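Local structure of mitochondrial dynamics protein MID49 (Mus musculus, 4WOY) at residues 2-6 and 272-277; 256-260 and 278-283. The protein recruits the fission mediator Drp1 (DNM1L) to the mitochondrial outer membrane and regulates its GTPase activity, through a probably cytosolic, nucleotidyltransferase-like region represented by this chain. The protein carries 1 engineered substitution. All coordinates share one frame; numbering follows the deposited sequence.

Overall arrangement
Both contacts use helix 272-288, and their centres lie about 13 Å apart on the same side of the chain's centre. Contact 1 sets the first turn of the N-terminal helix 2-14 across the start of that helix; contact 2 sets helix 250-261 across the turns that follow. Contact 1 is the more peripheral, about 26 Å from the chain's centre against about 19 Å, yet each is partly buried, with four buried residues. Neither has a hydrogen bond between its segments. In contact 1 the phenyl of F2 meets a glycine, G273, with its edge; in contact 2 aliphatic packing is flanked by a histidine–phenylalanine stack. The two join where L260 CD1 lies 3.5 Å from R275 O.

Contact 1 of 2, residues 2-6 and 272-277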
# COMPACT_ATOMS: atom_id res chain seq x y z
N PHE A 2 -20.56 -15.95 -18.43
CA PHE A 2 -19.49 -15.24 -17.77
C PHE A 2 -19.63 -15.15 -16.26
O PHE A 2 -18.67 -15.35 -15.52
CB PHE A 2 -19.41 -13.83 -18.35
CG PHE A 2 -18.26 -13.04 -17.83
CD1 PHE A 2 -16.97 -13.36 -18.20
CD2 PHE A 2 -18.46 -11.98 -16.96
CE1 PHE A 2 -15.88 -12.62 -17.73
CE2 PHE A 2 -17.37 -11.25 -16.49
CZ PHE A 2 -16.09 -11.57 -16.88
N GLN A 3 -20.85 -14.86 -15.81
CA GLN A 3 -21.11 -14.63 -14.40
C GLN A 3 -20.69 -15.85 -13.57
O GLN A 3 -20.07 -15.71 -12.52
CB GLN A 3 -22.59 -14.30 -14.17
CG GLN A 3 -22.96 -14.03 -12.71
CD GLN A 3 -22.48 -12.66 -12.23
OE1 GLN A 3 -22.06 -11.83 -13.03
NE2 GLN A 3 -22.56 -12.43 -10.93
N GLU A 4 -21.02 -17.05 -14.06
CA GLU A 4 -20.73 -18.27 -13.33
C GLU A 4 -19.22 -18.49 -13.18
O GLU A 4 -18.73 -18.79 -12.08
CB GLU A 4 -21.35 -19.46 -14.05
CG GLU A 4 -22.84 -19.33 -14.26
CD GLU A 4 -23.42 -20.45 -15.11
OE1 GLU A 4 -24.35 -20.16 -15.89
OE2 GLU A 4 -22.92 -21.60 -15.05
N ARG A 5 -18.49 -18.30 -14.27
CA ARG A 5 -17.05 -18.51 -14.24
C ARG A 5 -16.38 -17.46 -13.37
O ARG A 5 -15.35 -17.71 -12.76
CB ARG A 5 -16.46 -18.48 -15.67
CG ARG A 5 -17.21 -19.39 -16.63
CD ARG A 5 -16.31 -20.05 -17.68
NE ARG A 5 -17.11 -20.48 -18.83
CZ ARG A 5 -16.63 -20.68 -20.06
NH1 ARG A 5 -15.34 -20.50 -20.32
NH2 ARG A 5 -17.45 -21.07 -21.04
N LEU A 6 -16.96 -16.28 -13.33
CA LEU A 6 -16.41 -15.20 -12.54
C LEU A 6 -16.54 -15.54 -11.07
O LEU A 6 -15.61 -15.38 -10.31
CB LEU A 6 -17.12 -13.89 -12.86
CG LEU A 6 -16.56 -12.67 -12.14
CD1 LEU A 6 -16.47 -11.50 -13.10
CD2 LEU A 6 -17.40 -12.34 -10.90
N LEU A 272 -21.68 -7.54 -11.71
CA LEU A 272 -20.25 -7.63 -11.44
C LEU A 272 -19.46 -8.00 -12.69
O LEU A 272 -18.36 -7.50 -12.91
CB LEU A 272 -19.99 -8.64 -10.34
CG LEU A 272 -18.61 -8.60 -9.69
CD1 LEU A 272 -18.13 -7.20 -9.43
CD2 LEU A 272 -18.63 -9.42 -8.40
N GLY A 273 -20.02 -8.90 -13.49
CA GLY A 273 -19.38 -9.32 -14.72
C GLY A 273 -19.20 -8.18 -15.70
O GLY A 273 -18.15 -8.06 -16.33
N GLU A 274 -20.22 -7.34 -15.82
CA GLU A 274 -20.17 -6.17 -16.68
C GLU A 274 -19.21 -5.10 -16.15
O GLU A 274 -18.47 -4.50 -16.93
CB GLU A 274 -21.56 -5.57 -16.82
CG GLU A 274 -22.31 -5.99 -18.05
CD GLU A 274 -23.77 -5.65 -17.94
OE1 GLU A 274 -24.08 -4.59 -17.34
OE2 GLU A 274 -24.61 -6.43 -18.44
N ARG A 275 -19.19 -4.90 -14.84
CA ARG A 275 -18.26 -3.94 -14.23
C ARG A 275 -16.83 -4.38 -14.44
O ARG A 275 -15.92 -3.55 -14.64
CB ARG A 275 -18.54 -3.80 -12.73
CG ARG A 275 -19.83 -3.09 -12.42
CD ARG A 275 -20.02 -1.83 -13.26
NE ARG A 275 -21.43 -1.67 -13.60
CZ ARG A 275 -21.94 -1.78 -14.82
NH1 ARG A 275 -21.16 -1.96 -15.86
NH2 ARG A 275 -23.25 -1.64 -14.99
N PHE A 276 -16.65 -5.69 -14.39
CA PHE A 276 -15.36 -6.31 -14.63
C PHE A 276 -14.90 -6.06 -16.06
O PHE A 276 -13.77 -5.65 -16.28
CB PHE A 276 -15.44 -7.81 -14.36
CG PHE A 276 -14.17 -8.55 -14.64
CD1 PHE A 276 -13.20 -8.70 -13.67
CD2 PHE A 276 -13.95 -9.13 -15.87
CE1 PHE A 276 -12.03 -9.40 -13.93
CE2 PHE A 276 -12.78 -9.83 -16.15
CZ PHE A 276 -11.83 -9.96 -15.18
N LEU A 277 -15.79 -6.28 -17.04
CA LEU A 277 -15.39 -6.11 -18.43
C LEU A 277 -15.12 -4.63 -18.69
O LEU A 277 -14.12 -4.27 -19.32
CB LEU A 277 -16.45 -6.65 -19.39
CG LEU A 277 -16.72 -8.16 -19.26
CD1 LEU A 277 -17.81 -8.66 -20.22
CD2 LEU A 277 -15.46 -8.98 -19.37
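The N-terminal helix 2-14 packs here against the start of helix 272-288, a helix in the Mab-21 HhH/H2TH-like region, and F2 meets G273 where they cross. The segment axes are nearly perpendicular, at 85° and 9.7 Å at closest approach. With no side chain at G273, the F2 ring can lie against its backbone: the CA atoms of Q3 and G273 are 5.6 Å apart, and G273 CA sits at the edge of the F2 ring, 3.3 Å from F2 CE2. With CG anti to the backbone N (chi1 -175°), F2 sends its ring across the first turns of helix 272-288. Its far corner, CZ, comes 3.4 Å from F276 CD2, which lies at the F2 ring edge, and the same CZ touches L277 CD2. The two phenyl planes are inclined at 43°, with centroids 5.7 Å apart. Beside the rings, L6 divides its branches: CD1 rests on F276 CB at 4.0 Å, while CD2 meets L272 CD2. Outside the two segments, F329 at the C-terminus brings its ring to F2, and L234 of helix 228-241 touches L6. Q3 NE2, of the side-chain amide, donates a hydrogen bond to E269 O. No hydrogen bond joins the two segments, which implies that their association rests on apolar shape fit, with the side-chain amide of Q3 tying helix 2-14 to the residues leading into helix 272-288.

Contact 2 of 2, residues 256-260 and 278-283; sequences VVLHL and QALEFL
H259 holds CG anti to the backbone N (chi1 -177°), F282 likewise, and these torsions carry the two rings out from their helices to meet face against face. They flank a crossing of helices 250-261 and 272-288 within the Mab-21 HhH/H2TH-like region, where the segment axes make 111° and approach to 10.0 Å. The rings form an offset stack: centroids are 4.1 Å apart, planes are inclined by 23°, and F282 CE1 lies over the centre of the imidazole, 3.3 Å from H259 CE1. H259 is exposed, so this stack borders the crossing on its solvent side.

Further in, small and branched side chains fill the interface. V256 splits its methyls, CG1 pressing on A279 CB at 3.6 Å while CG2 reaches L283 CG. The short side chain of A279 lets the backbones come near, with the CA atoms of V256 and A279 separated by 6.2 Å. L260 works from the next turn: its CD1 is directed at the backbone of A279, and the L260 side chain passes the extended Q278 chain in the opposite direction, with CD2 at the amide. L235 of helix 228-241 also touches A279, so a third helix adjoins the crossing, and W267 touches L260 from the connecting loop. Helices 250-261 and 272-288 are consecutive in the chain, and the crossing packs one on the other. Where Q278 passes L260, the contact is apolar methyl against amide, L260 CD2 lying 3.6 Å from Q278 NE2.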
# COMPACT_ATOMS: atom_id res chain seq x y z
N VAL A 256 -8.81 2.32 -11.36
CA VAL A 256 -9.81 1.82 -12.29
C VAL A 256 -11.15 1.74 -11.62
O VAL A 256 -12.14 2.17 -12.19
CB VAL A 256 -9.48 0.43 -12.83
CG1 VAL A 256 -10.60 -0.01 -13.75
CG2 VAL A 256 -8.14 0.45 -13.58
N VAL A 257 -11.19 1.17 -10.42
CA VAL A 257 -12.46 1.00 -9.71
C VAL A 257 -13.01 2.33 -9.17
O VAL A 257 -14.22 2.52 -9.12
CB VAL A 257 -12.33 -0.03 -8.58
CG1 VAL A 257 -13.65 -0.11 -7.75
CG2 VAL A 257 -11.97 -1.39 -9.17
N LEU A 258 -12.13 3.25 -8.79
CA LEU A 258 -12.60 4.57 -8.40
C LEU A 258 -13.25 5.28 -9.59
O LEU A 258 -14.25 5.95 -9.44
CB LEU A 258 -11.46 5.42 -7.82
CG LEU A 258 -11.14 5.04 -6.37
CD1 LEU A 258 -9.87 5.70 -5.87
CD2 LEU A 258 -12.32 5.37 -5.45
N HIS A 259 -12.68 5.12 -10.78
CA HIS A 259 -13.23 5.75 -11.97
C HIS A 259 -14.62 5.22 -12.31
O HIS A 259 -15.55 6.00 -12.51
CB HIS A 259 -12.28 5.55 -13.15
CG HIS A 259 -12.74 6.22 -14.41
ND1 HIS A 259 -13.47 5.57 -15.38
CD2 HIS A 259 -12.57 7.48 -14.85
CE1 HIS A 259 -13.73 6.40 -16.37
NE2 HIS A 259 -13.19 7.57 -16.07
N LEU A 260 -14.76 3.90 -12.37
CA LEU A 260 -16.06 3.30 -12.66
C LEU A 260 -16.97 3.47 -11.45
O LEU A 260 -18.12 3.87 -11.60
CB LEU A 260 -15.93 1.81 -12.98
CG LEU A 260 -14.92 1.33 -14.02
CD1 LEU A 260 -15.09 -0.15 -14.29
CD2 LEU A 260 -15.06 2.11 -15.29
N GLN A 278 -15.98 -3.78 -18.15
CA GLN A 278 -15.79 -2.34 -18.23
C GLN A 278 -14.43 -1.88 -17.68
O GLN A 278 -13.84 -0.96 -18.22
CB GLN A 278 -16.90 -1.61 -17.48
CG GLN A 278 -17.12 -0.22 -17.99
CD GLN A 278 -18.07 0.55 -17.12
OE1 GLN A 278 -18.81 -0.04 -16.33
NE2 GLN A 278 -18.09 1.87 -17.27
N ALA A 279 -13.98 -2.50 -16.59
CA ALA A 279 -12.64 -2.24 -16.04
C ALA A 279 -11.53 -2.61 -17.02
O ALA A 279 -10.57 -1.87 -17.18
CB ALA A 279 -12.44 -2.98 -14.75
N LEU A 280 -11.64 -3.78 -17.65
CA LEU A 280 -10.62 -4.19 -18.59
C LEU A 280 -10.59 -3.20 -19.74
O LEU A 280 -9.54 -2.88 -20.29
CB LEU A 280 -10.86 -5.60 -19.12
CG LEU A 280 -10.83 -6.79 -18.16
CD1 LEU A 280 -10.63 -8.06 -18.96
CD2 LEU A 280 -9.78 -6.66 -17.08
N GLU A 281 -11.78 -2.75 -20.13
CA GLU A 281 -11.93 -1.79 -21.21
C GLU A 281 -11.22 -0.49 -20.89
O GLU A 281 -10.52 0.08 -21.73
CB GLU A 281 -13.40 -1.51 -21.47
CG GLU A 281 -14.02 -2.45 -22.48
CD GLU A 281 -15.52 -2.25 -22.63
OE1 GLU A 281 -16.06 -1.22 -22.14
OE2 GLU A 281 -16.16 -3.13 -23.25
N PHE A 282 -11.43 -0.04 -19.66
CA PHE A 282 -10.85 1.21 -19.22
C PHE A 282 -9.33 1.06 -19.17
O PHE A 282 -8.59 1.96 -19.59
CB PHE A 282 -11.42 1.60 -17.85
CG PHE A 282 -10.86 2.89 -17.34
CD1 PHE A 282 -11.33 4.09 -17.83
CD2 PHE A 282 -9.86 2.90 -16.38
CE1 PHE A 282 -10.80 5.28 -17.39
CE2 PHE A 282 -9.33 4.09 -15.93
CZ PHE A 282 -9.81 5.28 -16.44
N LEU A 283 -8.87 -0.10 -18.69
CA LEU A 283 -7.44 -0.35 -18.59
C LEU A 283 -6.80 -0.29 -19.98
O LEU A 283 -5.80 0.42 -20.17
CB LEU A 283 -7.18 -1.71 -17.94
CG LEU A 283 -6.96 -1.71 -16.43
CD1 LEU A 283 -7.15 -3.10 -15.85
CD2 LEU A 283 -5.57 -1.23 -16.13